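Side-chain contacts in methylocystis parvus OBBP MbnE (Methylocystis parvus OBBP, PDB 5ICQ), which probably binds the copper-chelating peptide methanobactin in the periplasm as a solute-binding protein of its transport machinery: residues A[392-396]-A[397-401]; A[344-348]-A[349-353]; A[312-316]-A[317-321]; A[437-441]-A[442-446]; A[37-41]-A[42-46]. All blocks are in the same frame, centred on the assembly; numbering follows the deposited sequence.

Interaction 1: A[392-396]-A[397-401]; sequences DAVRA and EILEG. With SO4 (sulfate ion), chain D.
V394 packs on I398 and L399 along a single helical turn, residues 396-399, that starts after R395 in the N-cap position and closes in a Schellman motif at the positive-phi G401. One flank of this turn is apolar and packed, while the other is charged and exposed. On the packed flank, V394 CG1 stands anti to its own nitrogen (chi1 179°), which brings this methyl 3.8 Å from L399 CB and 4.0 Å from I398 CG2, the V394 and L399 side chains crossing at about a right angle. L387 of helix 381-387 and V560 and S563 of helix 547-563 close over the valine. The backbone of the turn is closed by the bond from L399 N to R395 O, 2.8 Å long.

The solvent flank is looser and held by charge. R395 NH1 and E397 OE2 form a long salt bridge of 3.6 Å; their planes are 64° apart and no N-H points at the oxygen, whereas E340 pairs with the same NH1. An edge of the guanidinium takes a sulfate, probably from the crystallisation liquor, with O2 near its plane: NE and NH2 converge on O2, and NH2 also reaches O3. The first turn of the helix would be expected to favour an anion at this position, and the A396 backbone N donates to sulfate O4 at 2.8 Å.

Interaction 2: A[344-348]-A[349-353]; sequences MMFDF and EWVNA
E349 brings its carboxylate beside that of D347 at the start of helix 348-355, OE2 lying 3.5 Å from D347 OD1; the hydroxyl of S408 is hydrogen-bonded to both oxygens. W350 supplies the capping bond of this N-cap: its backbone N meets D347 OD1 at 3.1 Å from above the carboxylate plane. D347 CG, anti to the backbone nitrogen (chi1 -175°), also rests against W350 CB. V351 turns CG2 into a corner between two aromatic side chains, 3.8 Å from F348 CD1 and 4.1 Å from F346 CZ. N352 then sets CB over one face of the F348 ring in a CH-pi contact, 3.9 Å from the centroid, with its amide only 21° from parallel to the ring and OD1 bonded to Y360 N. Its backbone N donates to F348 O at 2.8 Å. An alanine at F348 would remove the ring that supports N352 and V351 and meets F571, and would probably leave a gap in which the asparagine amide is less firmly held. With two carboxylates sharing one hydroxyl, each would be expected to raise the proton affinity of the other, while the N-H groups at the helix start should partly offset this.

Interaction 3: A[312-316]-A[317-321]; sequences SLKNE and NPKGL
N315 OD1 accepts a hydrogen bond from the backbone N of N317 at 3.0 Å and nearly straight (163°). The donor comes from above the amide's carbonyl plane and not along a lone pair. The side chain is put there by its first torsion, CG lying between the backbone nitrogen and the carbonyl carbon (chi1 66°), and its ND2 is held at the other end by the carbonyls of P591 and G594. N317 CB sits 3.3 Å from the same OD1. The two asparagine side chains run side by side, amide planes 48° apart, and N317 OD1 accepts from G594 N.

Such an i to i+2 bond from a side-chain carbonyl defines an Asx turn. This one follows strand 308-313 of a three-stranded antiparallel sheet and precedes strand 322-326 of the large mixed sheet, and it lies where the chain passes from one sheet to the other.

Among the charged groups, K319 NZ bends back to donate to N317 O at 2.8 Å. It stands only 3.8 Å from K314 NZ, an approach that the salt bridge from K314 to E369 probably eases. E316 points elsewhere, to R592.

Of the water-mediated contacts, one water accepts from N315 N at 2.8 Å and from K319 NZ at 2.9 Å, and donates to N315 OD1. A second accepts from K314 NZ at 3.0 Å and donates to N317 O at 2.8 Å.

Interaction 4: A[437-441]-A[442-446]; sequences LMKDG and EPFSF
The F444 ring meets K439 at its edge, where lysine CD lies near the ring plane, 3.8 Å from CE2. F446 CD1 is also at the edge and in plane, while L437 CD2 comes in obliquely and is closest to F444 CB, at 4.0 Å. F342 of helix 336-343 packs edge-to-face with the same phenylalanine. On the hairpin face opposite K439, the puckered P443 ring is met by M438, whose doubly bent chain folds back to bring SD 3.8 Å from P443 N and CE 4.2 Å from P443 CD.

The paired residues sort onto the two faces of a tight beta hairpin: K439 and E442 form a hydrogen-bonded antiparallel pair on one, M438 and P443 a non-hydrogen-bonded pair on the other. K439 N donates to E442 O at 2.9 Å and E442 N returns a bond to K439 O, closing a type I' turn over D440 and G441. Further in, F444 N reaches L437 O at 2.7 Å.

K439 extends CG anti to its nitrogen (chi1 -179°), laying the chain alongside the F444 ring, and only its last bond turns to bring NZ 3.0 Å from D440 OD2 in a salt bridge. An alanine at K439 would take away both, and is likely to leave the D440 carboxylate without its mate and the ring edge less covered.

The hairpin belongs to the large mixed sheet: strand 431-432 pairs with strand 437-439, and strand 442-450 continues inward beside strands 472-477 and 494-498.

Interaction 5: A[37-41]-A[42-46]; sequences GLAMH and GAPQL
P44 turns its ring toward the start of the stretch, and P44 CG comes to rest 3.5 Å from G37 C. The glycine is what lets it approach so closely, since a beta carbon there would collide with P44 CG. Next to this contact the A39 methyl also points across the reversal, its CB 3.6 Å from G42 O and 3.8 Å from A43 C, so the methyl and the proline ring lie along the inner side of the turn. T109 of strand 109-120 touches both A39 and P44.

L38, M40 and H41 lean the other way. H41 sets CG beside its backbone nitrogen, anti to the carbonyl carbon (chi1 -51°), and the imidazole stacks on F550 of helix 547-563, with M40 CG over one of its faces.

The arrangement is a chain reversal that follows the short strand 38-39, turning at G42 with its positive phi (75°). Its two arms are joined through water. One water accepts from A39 N at 2.9 Å and donates to G42 O at 3.3 Å; another donates to both H41 O, at 2.6 Å, and A43 O, at 3.0 Å. R124 donates to the carbonyl oxygens of A39 and M40. The direct contact is therefore apolar and steric, small groups permitting the close approach, while water and an arginine serve the polar backbone atoms of the bend.

Along the chain the contacts come in the order interaction 5, 3, 2, 1, 4, and none touches another. Interactions 4 and 5 are farthest apart, with centres about 54 Å from each other on opposite sides of the chain's centre, whereas interaction 3 lies nearest that centre. The large mixed sheet ties three of them together: interaction 3 leads into its strand 322-326, interaction 2 packs on its strand 361-362, and interaction 4 is its hairpin. Helix 547-563 is shared by interactions 1 and 5, which meet its S563 and F550 ends respectively, about 32 Å apart between centres. Interactions 1 to 4 all fall within the family 5 solute-binding range, where they shape ends of its strands and helices.

Interaction 1: A[392-396]-A[397-401]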
# COMPACT_ATOMS: atom_id res chain seq x y z
N ASP A 392 -24.85 -13.81 -11.57
CA ASP A 392 -24.73 -14.48 -10.28
C ASP A 392 -23.66 -13.89 -9.38
O ASP A 392 -23.46 -14.37 -8.26
CB ASP A 392 -24.44 -15.97 -10.48
CG ASP A 392 -25.46 -16.64 -11.39
OD1 ASP A 392 -26.67 -16.48 -11.14
OD2 ASP A 392 -25.05 -17.30 -12.37
N ALA A 393 -22.96 -12.85 -9.83
CA ALA A 393 -21.74 -12.46 -9.14
C ALA A 393 -21.98 -11.64 -7.87
O ALA A 393 -21.17 -11.70 -6.95
CB ALA A 393 -20.83 -11.66 -10.08
N VAL A 394 -23.06 -10.85 -7.79
CA VAL A 394 -23.23 -9.91 -6.68
C VAL A 394 -24.53 -10.21 -5.95
O VAL A 394 -25.58 -10.32 -6.57
CB VAL A 394 -23.21 -8.45 -7.17
CG1 VAL A 394 -23.41 -7.49 -5.99
CG2 VAL A 394 -21.88 -8.15 -7.89
N ARG A 395 -24.45 -10.33 -4.62
CA ARG A 395 -25.66 -10.53 -3.82
C ARG A 395 -26.49 -9.24 -3.77
O ARG A 395 -25.94 -8.13 -3.74
CB ARG A 395 -25.28 -10.96 -2.40
CG ARG A 395 -24.65 -12.37 -2.32
CD ARG A 395 -25.17 -13.13 -1.09
NE ARG A 395 -26.59 -13.47 -1.21
CZ ARG A 395 -27.35 -13.88 -0.21
NH1 ARG A 395 -26.85 -13.98 1.02
NH2 ARG A 395 -28.63 -14.17 -0.42
N ALA A 396 -27.82 -9.40 -3.75
CA ALA A 396 -28.70 -8.23 -3.77
C ALA A 396 -28.39 -7.26 -2.63
O ALA A 396 -28.43 -6.04 -2.82
CB ALA A 396 -30.17 -8.67 -3.70
N GLU A 397 -28.07 -7.79 -1.44
CA GLU A 397 -27.79 -6.94 -0.29
C GLU A 397 -26.58 -6.04 -0.56
O GLU A 397 -26.53 -4.88 -0.13
CB GLU A 397 -27.55 -7.81 0.95
CG GLU A 397 -26.38 -8.82 0.80
CD GLU A 397 -26.23 -9.81 1.96
OE1 GLU A 397 -26.91 -9.66 3.00
OE2 GLU A 397 -25.40 -10.73 1.82
N ILE A 398 -25.61 -6.56 -1.31
CA ILE A 398 -24.43 -5.77 -1.65
C ILE A 398 -24.68 -4.89 -2.86
O ILE A 398 -24.19 -3.75 -2.93
CB ILE A 398 -23.25 -6.75 -1.84
CG1 ILE A 398 -22.84 -7.29 -0.47
CG2 ILE A 398 -22.07 -6.06 -2.54
CD1 ILE A 398 -21.92 -8.49 -0.50
N LEU A 399 -25.46 -5.37 -3.83
CA LEU A 399 -25.75 -4.58 -5.02
C LEU A 399 -26.46 -3.28 -4.65
O LEU A 399 -26.19 -2.23 -5.24
CB LEU A 399 -26.61 -5.39 -6.00
CG LEU A 399 -26.87 -4.77 -7.38
CD1 LEU A 399 -25.59 -4.71 -8.21
CD2 LEU A 399 -27.95 -5.55 -8.13
N GLU A 400 -27.33 -3.32 -3.65
CA GLU A 400 -28.10 -2.14 -3.29
C GLU A 400 -27.43 -1.27 -2.23
O GLU A 400 -27.99 -0.23 -1.85
CB GLU A 400 -29.51 -2.55 -2.83
CG GLU A 400 -30.29 -3.34 -3.88
CD GLU A 400 -30.33 -2.68 -5.27
OE1 GLU A 400 -30.31 -1.43 -5.35
OE2 GLU A 400 -30.39 -3.41 -6.28
N GLY A 401 -26.23 -1.63 -1.77
CA GLY A 401 -25.53 -0.84 -0.78
C GLY A 401 -26.08 -0.94 0.63
O GLY A 401 -25.89 -0.02 1.42
S SO4 D . -29.30 -12.97 -3.66
O1 SO4 D . -30.44 -13.59 -4.33
O2 SO4 D . -28.28 -13.98 -3.40
O3 SO4 D . -29.75 -12.38 -2.40
O4 SO4 D . -28.77 -11.93 -4.53

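Interaction 2: A[344-348]-A[349-353]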
# COMPACT_ATOMS: atom_id res chain seq x y z
N MET A 344 -20.68 -14.03 9.96
CA MET A 344 -21.63 -13.40 10.87
C MET A 344 -21.25 -13.59 12.33
O MET A 344 -21.73 -12.84 13.18
CB MET A 344 -23.02 -13.99 10.68
CG MET A 344 -23.68 -13.65 9.38
SD MET A 344 -25.27 -14.49 9.28
CE MET A 344 -25.79 -13.90 7.68
N MET A 345 -20.43 -14.58 12.63
CA MET A 345 -20.17 -14.90 14.02
C MET A 345 -18.98 -14.14 14.60
O MET A 345 -18.76 -14.21 15.81
CB MET A 345 -19.95 -16.40 14.17
CG MET A 345 -21.15 -17.24 13.73
SD MET A 345 -22.68 -16.84 14.62
CE MET A 345 -22.22 -17.24 16.31
N PHE A 346 -18.23 -13.41 13.78
CA PHE A 346 -17.11 -12.65 14.33
C PHE A 346 -17.64 -11.41 15.06
O PHE A 346 -18.33 -10.59 14.46
CB PHE A 346 -16.12 -12.23 13.25
CG PHE A 346 -14.97 -11.43 13.79
CD1 PHE A 346 -14.05 -12.02 14.64
CD2 PHE A 346 -14.84 -10.08 13.50
CE1 PHE A 346 -13.00 -11.29 15.18
CE2 PHE A 346 -13.79 -9.35 14.03
CZ PHE A 346 -12.87 -9.95 14.87
N ASP A 347 -17.28 -11.26 16.34
CA ASP A 347 -17.80 -10.17 17.17
C ASP A 347 -16.73 -9.09 17.29
O ASP A 347 -15.90 -9.11 18.21
CB ASP A 347 -18.23 -10.70 18.53
CG ASP A 347 -18.90 -9.63 19.39
OD1 ASP A 347 -18.75 -8.43 19.09
OD2 ASP A 347 -19.56 -9.99 20.38
N PHE A 348 -16.75 -8.13 16.37
CA PHE A 348 -15.71 -7.11 16.37
C PHE A 348 -15.83 -6.19 17.58
O PHE A 348 -14.82 -5.77 18.16
CB PHE A 348 -15.75 -6.26 15.10
CG PHE A 348 -14.94 -5.00 15.22
CD1 PHE A 348 -13.56 -5.07 15.35
CD2 PHE A 348 -15.55 -3.75 15.22
CE1 PHE A 348 -12.79 -3.91 15.48
CE2 PHE A 348 -14.78 -2.58 15.35
CZ PHE A 348 -13.41 -2.68 15.48
N GLU A 349 -17.06 -5.83 17.96
CA GLU A 349 -17.25 -4.90 19.06
C GLU A 349 -16.58 -5.41 20.33
O GLU A 349 -15.94 -4.64 21.07
CB GLU A 349 -18.75 -4.66 19.27
CG GLU A 349 -19.45 -3.94 18.09
CD GLU A 349 -19.46 -4.73 16.77
OE1 GLU A 349 -19.22 -4.13 15.69
OE2 GLU A 349 -19.72 -5.96 16.79
N TRP A 350 -16.66 -6.72 20.58
CA TRP A 350 -16.00 -7.29 21.76
C TRP A 350 -14.48 -7.16 21.67
O TRP A 350 -13.83 -6.77 22.66
CB TRP A 350 -16.41 -8.76 21.93
CG TRP A 350 -15.89 -9.36 23.21
CD1 TRP A 350 -16.51 -9.38 24.43
CD2 TRP A 350 -14.62 -10.01 23.40
NE1 TRP A 350 -15.72 -10.02 25.35
CE2 TRP A 350 -14.55 -10.41 24.75
CE3 TRP A 350 -13.55 -10.30 22.55
CZ2 TRP A 350 -13.45 -11.09 25.27
CZ3 TRP A 350 -12.45 -10.97 23.07
CH2 TRP A 350 -12.41 -11.36 24.42
N VAL A 351 -13.87 -7.49 20.53
CA VAL A 351 -12.41 -7.39 20.48
C VAL A 351 -11.98 -5.93 20.55
O VAL A 351 -10.98 -5.60 21.21
CB VAL A 351 -11.80 -8.11 19.25
CG1 VAL A 351 -12.18 -9.59 19.21
CG2 VAL A 351 -12.12 -7.42 17.96
N ASN A 352 -12.72 -5.03 19.89
CA ASN A 352 -12.33 -3.62 19.91
C ASN A 352 -12.31 -3.08 21.34
O ASN A 352 -11.38 -2.38 21.74
CB ASN A 352 -13.29 -2.81 19.04
CG ASN A 352 -12.72 -1.46 18.63
OD1 ASN A 352 -11.52 -1.29 18.50
ND2 ASN A 352 -13.61 -0.49 18.40
N ALA A 353 -13.32 -3.43 22.13
CA ALA A 353 -13.39 -2.94 23.50
C ALA A 353 -12.39 -3.64 24.41
O ALA A 353 -11.89 -3.03 25.36
CB ALA A 353 -14.81 -3.11 24.05
O HOH W 1 -19.21 -7.59 14.99

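Interaction 3: A[312-316]-A[317-321]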
# COMPACT_ATOMS: atom_id res chain seq x y z
N SER A 312 -4.15 13.27 15.34
CA SER A 312 -4.72 12.27 14.44
C SER A 312 -5.05 12.95 13.12
O SER A 312 -5.72 13.98 13.11
CB SER A 312 -5.99 11.64 15.03
OG SER A 312 -5.71 10.90 16.20
N LEU A 313 -4.56 12.38 12.02
CA LEU A 313 -4.78 12.97 10.70
C LEU A 313 -5.47 11.97 9.79
O LEU A 313 -5.27 10.76 9.88
CB LEU A 313 -3.46 13.42 10.06
CG LEU A 313 -2.56 14.34 10.89
CD1 LEU A 313 -1.27 14.62 10.13
CD2 LEU A 313 -3.28 15.63 11.23
N LYS A 314 -6.30 12.50 8.89
CA LYS A 314 -7.02 11.67 7.93
C LYS A 314 -6.90 12.30 6.56
O LYS A 314 -6.95 13.53 6.42
CB LYS A 314 -8.51 11.56 8.31
CG LYS A 314 -9.24 10.42 7.61
CD LYS A 314 -10.73 10.48 7.87
CE LYS A 314 -11.43 9.16 7.55
NZ LYS A 314 -10.54 8.15 6.89
N ASN A 315 -6.78 11.48 5.52
CA ASN A 315 -6.94 11.98 4.17
C ASN A 315 -7.91 11.05 3.44
O ASN A 315 -8.72 10.33 4.04
CB ASN A 315 -5.58 12.19 3.46
CG ASN A 315 -4.82 10.90 3.22
OD1 ASN A 315 -5.33 9.80 3.46
ND2 ASN A 315 -3.59 11.03 2.72
N GLU A 316 -7.87 11.08 2.11
CA GLU A 316 -8.82 10.34 1.30
C GLU A 316 -8.26 9.02 0.80
O GLU A 316 -8.88 8.38 -0.05
CB GLU A 316 -9.29 11.20 0.13
CG GLU A 316 -10.00 12.46 0.61
CD GLU A 316 -10.23 13.47 -0.49
OE1 GLU A 316 -10.97 13.14 -1.45
OE2 GLU A 316 -9.68 14.58 -0.40
N ASN A 317 -7.11 8.59 1.32
CA ASN A 317 -6.58 7.29 0.94
C ASN A 317 -7.49 6.18 1.45
O ASN A 317 -7.90 6.22 2.62
CB ASN A 317 -5.17 7.11 1.51
CG ASN A 317 -4.34 6.16 0.68
OD1 ASN A 317 -3.99 6.46 -0.45
ND2 ASN A 317 -4.04 4.99 1.24
N PRO A 318 -7.82 5.18 0.64
CA PRO A 318 -8.70 4.10 1.11
C PRO A 318 -8.03 3.25 2.19
O PRO A 318 -6.81 3.14 2.26
CB PRO A 318 -8.98 3.28 -0.15
CG PRO A 318 -7.86 3.61 -1.08
CD PRO A 318 -7.51 5.05 -0.80
N LYS A 319 -8.88 2.64 3.01
CA LYS A 319 -8.47 1.85 4.16
C LYS A 319 -8.80 0.38 3.91
O LYS A 319 -9.58 0.04 3.01
CB LYS A 319 -9.17 2.32 5.43
CG LYS A 319 -8.96 3.81 5.76
CD LYS A 319 -7.53 4.04 6.24
CE LYS A 319 -7.29 5.51 6.55
NZ LYS A 319 -7.59 6.36 5.36
N GLY A 320 -8.23 -0.49 4.74
CA GLY A 320 -8.42 -1.92 4.59
C GLY A 320 -7.45 -2.49 3.58
O GLY A 320 -6.62 -1.76 3.04
N LEU A 321 -7.51 -3.80 3.32
CA LEU A 321 -8.36 -4.72 4.07
C LEU A 321 -7.49 -5.89 4.56
O LEU A 321 -6.75 -6.49 3.78
CB LEU A 321 -9.53 -5.25 3.22
CG LEU A 321 -10.47 -6.31 3.85
CD1 LEU A 321 -11.87 -6.23 3.24
CD2 LEU A 321 -9.92 -7.74 3.70
O HOH W 2 -9.96 7.44 4.01
O HOH W 3 -6.21 8.79 5.95

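Interaction 4: A[437-441]-A[442-446]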
# COMPACT_ATOMS: atom_id res chain seq x y z
N LEU A 437 -22.36 -28.77 14.60
CA LEU A 437 -22.74 -28.53 13.21
C LEU A 437 -22.23 -29.67 12.33
O LEU A 437 -21.04 -30.01 12.37
CB LEU A 437 -22.15 -27.20 12.74
CG LEU A 437 -22.60 -26.80 11.34
CD1 LEU A 437 -24.02 -26.26 11.42
CD2 LEU A 437 -21.64 -25.76 10.74
N MET A 438 -23.12 -30.25 11.53
CA MET A 438 -22.76 -31.39 10.69
C MET A 438 -22.70 -30.96 9.23
O MET A 438 -23.58 -30.24 8.75
CB MET A 438 -23.77 -32.53 10.84
CG MET A 438 -23.99 -32.99 12.28
SD MET A 438 -22.52 -33.74 13.02
CE MET A 438 -22.45 -35.31 12.17
N LYS A 439 -21.65 -31.40 8.52
CA LYS A 439 -21.56 -31.24 7.07
C LYS A 439 -21.10 -32.56 6.47
O LYS A 439 -20.09 -33.13 6.90
CB LYS A 439 -20.59 -30.11 6.68
CG LYS A 439 -20.47 -29.91 5.17
CD LYS A 439 -19.48 -28.80 4.83
CE LYS A 439 -19.42 -28.56 3.32
NZ LYS A 439 -18.67 -29.63 2.61
N ASP A 440 -21.85 -33.04 5.48
CA ASP A 440 -21.57 -34.33 4.83
C ASP A 440 -21.44 -35.45 5.86
O ASP A 440 -20.58 -36.32 5.76
CB ASP A 440 -20.31 -34.25 3.97
CG ASP A 440 -20.41 -33.19 2.89
OD1 ASP A 440 -21.51 -33.00 2.34
OD2 ASP A 440 -19.38 -32.55 2.60
N GLY A 441 -22.30 -35.42 6.88
CA GLY A 441 -22.32 -36.48 7.87
C GLY A 441 -21.24 -36.45 8.93
O GLY A 441 -21.18 -37.38 9.74
N GLU A 442 -20.38 -35.42 8.96
CA GLU A 442 -19.29 -35.31 9.91
C GLU A 442 -19.36 -33.97 10.65
O GLU A 442 -19.83 -32.98 10.09
CB GLU A 442 -17.93 -35.41 9.21
CG GLU A 442 -17.67 -36.74 8.52
CD GLU A 442 -17.36 -37.85 9.49
OE1 GLU A 442 -17.95 -38.95 9.36
OE2 GLU A 442 -16.53 -37.63 10.40
N PRO A 443 -18.90 -33.92 11.90
CA PRO A 443 -18.89 -32.64 12.63
C PRO A 443 -17.96 -31.64 11.96
O PRO A 443 -16.90 -32.01 11.45
CB PRO A 443 -18.40 -33.03 14.03
CG PRO A 443 -18.45 -34.53 14.09
CD PRO A 443 -18.28 -35.00 12.68
N PHE A 444 -18.37 -30.38 11.96
CA PHE A 444 -17.58 -29.36 11.26
C PHE A 444 -16.44 -28.91 12.17
O PHE A 444 -16.68 -28.49 13.31
CB PHE A 444 -18.44 -28.17 10.85
CG PHE A 444 -17.83 -27.34 9.75
CD1 PHE A 444 -16.73 -26.53 10.00
CD2 PHE A 444 -18.32 -27.41 8.45
CE1 PHE A 444 -16.14 -25.78 8.99
CE2 PHE A 444 -17.74 -26.67 7.43
CZ PHE A 444 -16.65 -25.85 7.70
N SER A 445 -15.20 -29.02 11.68
CA SER A 445 -14.08 -28.50 12.45
C SER A 445 -12.97 -28.05 11.50
O SER A 445 -12.83 -28.57 10.39
CB SER A 445 -13.54 -29.53 13.45
OG SER A 445 -12.77 -30.52 12.82
N PHE A 446 -12.21 -27.05 11.94
CA PHE A 446 -11.15 -26.51 11.10
C PHE A 446 -10.12 -25.82 11.98
O PHE A 446 -10.33 -25.63 13.18
CB PHE A 446 -11.69 -25.56 10.02
CG PHE A 446 -12.17 -24.21 10.52
CD1 PHE A 446 -13.46 -24.04 11.02
CD2 PHE A 446 -11.35 -23.08 10.44
CE1 PHE A 446 -13.91 -22.80 11.45
CE2 PHE A 446 -11.79 -21.83 10.88
CZ PHE A 446 -13.07 -21.68 11.38

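Interaction 5: A[37-41]-A[42-46]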
# COMPACT_ATOMS: atom_id res chain seq x y z
N GLY A 37 2.16 16.47 -17.82
CA GLY A 37 1.53 15.77 -16.72
C GLY A 37 0.96 14.48 -17.26
O GLY A 37 0.57 14.40 -18.43
N LEU A 38 0.91 13.46 -16.42
CA LEU A 38 0.40 12.15 -16.82
C LEU A 38 -0.40 11.59 -15.66
O LEU A 38 0.18 11.25 -14.62
CB LEU A 38 1.55 11.21 -17.19
CG LEU A 38 1.15 9.79 -17.58
CD1 LEU A 38 0.18 9.83 -18.74
CD2 LEU A 38 2.39 8.98 -17.94
N ALA A 39 -1.73 11.52 -15.82
CA ALA A 39 -2.59 10.88 -14.84
C ALA A 39 -2.92 9.47 -15.30
O ALA A 39 -3.10 9.23 -16.50
CB ALA A 39 -3.90 11.66 -14.64
N MET A 40 -2.99 8.53 -14.35
CA MET A 40 -3.35 7.16 -14.71
C MET A 40 -4.71 7.12 -15.40
O MET A 40 -4.87 6.44 -16.43
CB MET A 40 -3.34 6.25 -13.48
CG MET A 40 -3.72 4.80 -13.80
SD MET A 40 -2.63 4.08 -15.07
CE MET A 40 -3.65 2.74 -15.70
N HIS A 41 -5.69 7.84 -14.85
CA HIS A 41 -7.02 7.96 -15.42
C HIS A 41 -7.41 9.43 -15.49
O HIS A 41 -7.16 10.20 -14.56
CB HIS A 41 -8.07 7.20 -14.58
CG HIS A 41 -7.69 5.78 -14.30
ND1 HIS A 41 -7.85 4.77 -15.23
CD2 HIS A 41 -7.17 5.20 -13.20
CE1 HIS A 41 -7.43 3.63 -14.71
NE2 HIS A 41 -7.01 3.86 -13.48
N GLY A 42 -8.02 9.82 -16.60
CA GLY A 42 -8.41 11.21 -16.71
C GLY A 42 -7.20 12.09 -16.98
O GLY A 42 -6.17 11.64 -17.49
N ALA A 43 -7.34 13.36 -16.61
CA ALA A 43 -6.40 14.44 -16.89
C ALA A 43 -5.68 14.88 -15.62
O ALA A 43 -6.26 14.84 -14.53
CB ALA A 43 -7.13 15.65 -17.49
N PRO A 44 -4.42 15.32 -15.73
CA PRO A 44 -3.73 15.84 -14.55
C PRO A 44 -4.48 17.04 -14.00
O PRO A 44 -5.00 17.85 -14.76
CB PRO A 44 -2.34 16.24 -15.09
CG PRO A 44 -2.22 15.55 -16.42
CD PRO A 44 -3.62 15.45 -16.96
N GLN A 45 -4.57 17.13 -12.67
CA GLN A 45 -5.38 18.20 -12.10
C GLN A 45 -4.64 19.53 -12.00
O GLN A 45 -5.29 20.58 -11.92
CB GLN A 45 -5.93 17.77 -10.74
CG GLN A 45 -6.91 16.59 -10.82
CD GLN A 45 -8.06 16.78 -11.84
OE1 GLN A 45 -7.90 16.52 -13.04
NE2 GLN A 45 -9.21 17.23 -11.35
N LEU A 46 -3.27 19.52 -12.03
CA LEU A 46 -2.56 20.79 -11.98
C LEU A 46 -2.37 21.36 -13.39
O LEU A 46 -2.07 20.62 -14.33
CB LEU A 46 -1.18 20.63 -11.33
CG LEU A 46 -1.14 20.03 -9.93
CD1 LEU A 46 0.30 19.87 -9.41
CD2 LEU A 46 -1.97 20.86 -8.96
O HOH W 4 -3.02 12.12 -18.33
O HOH W 5 -7.54 12.47 -13.31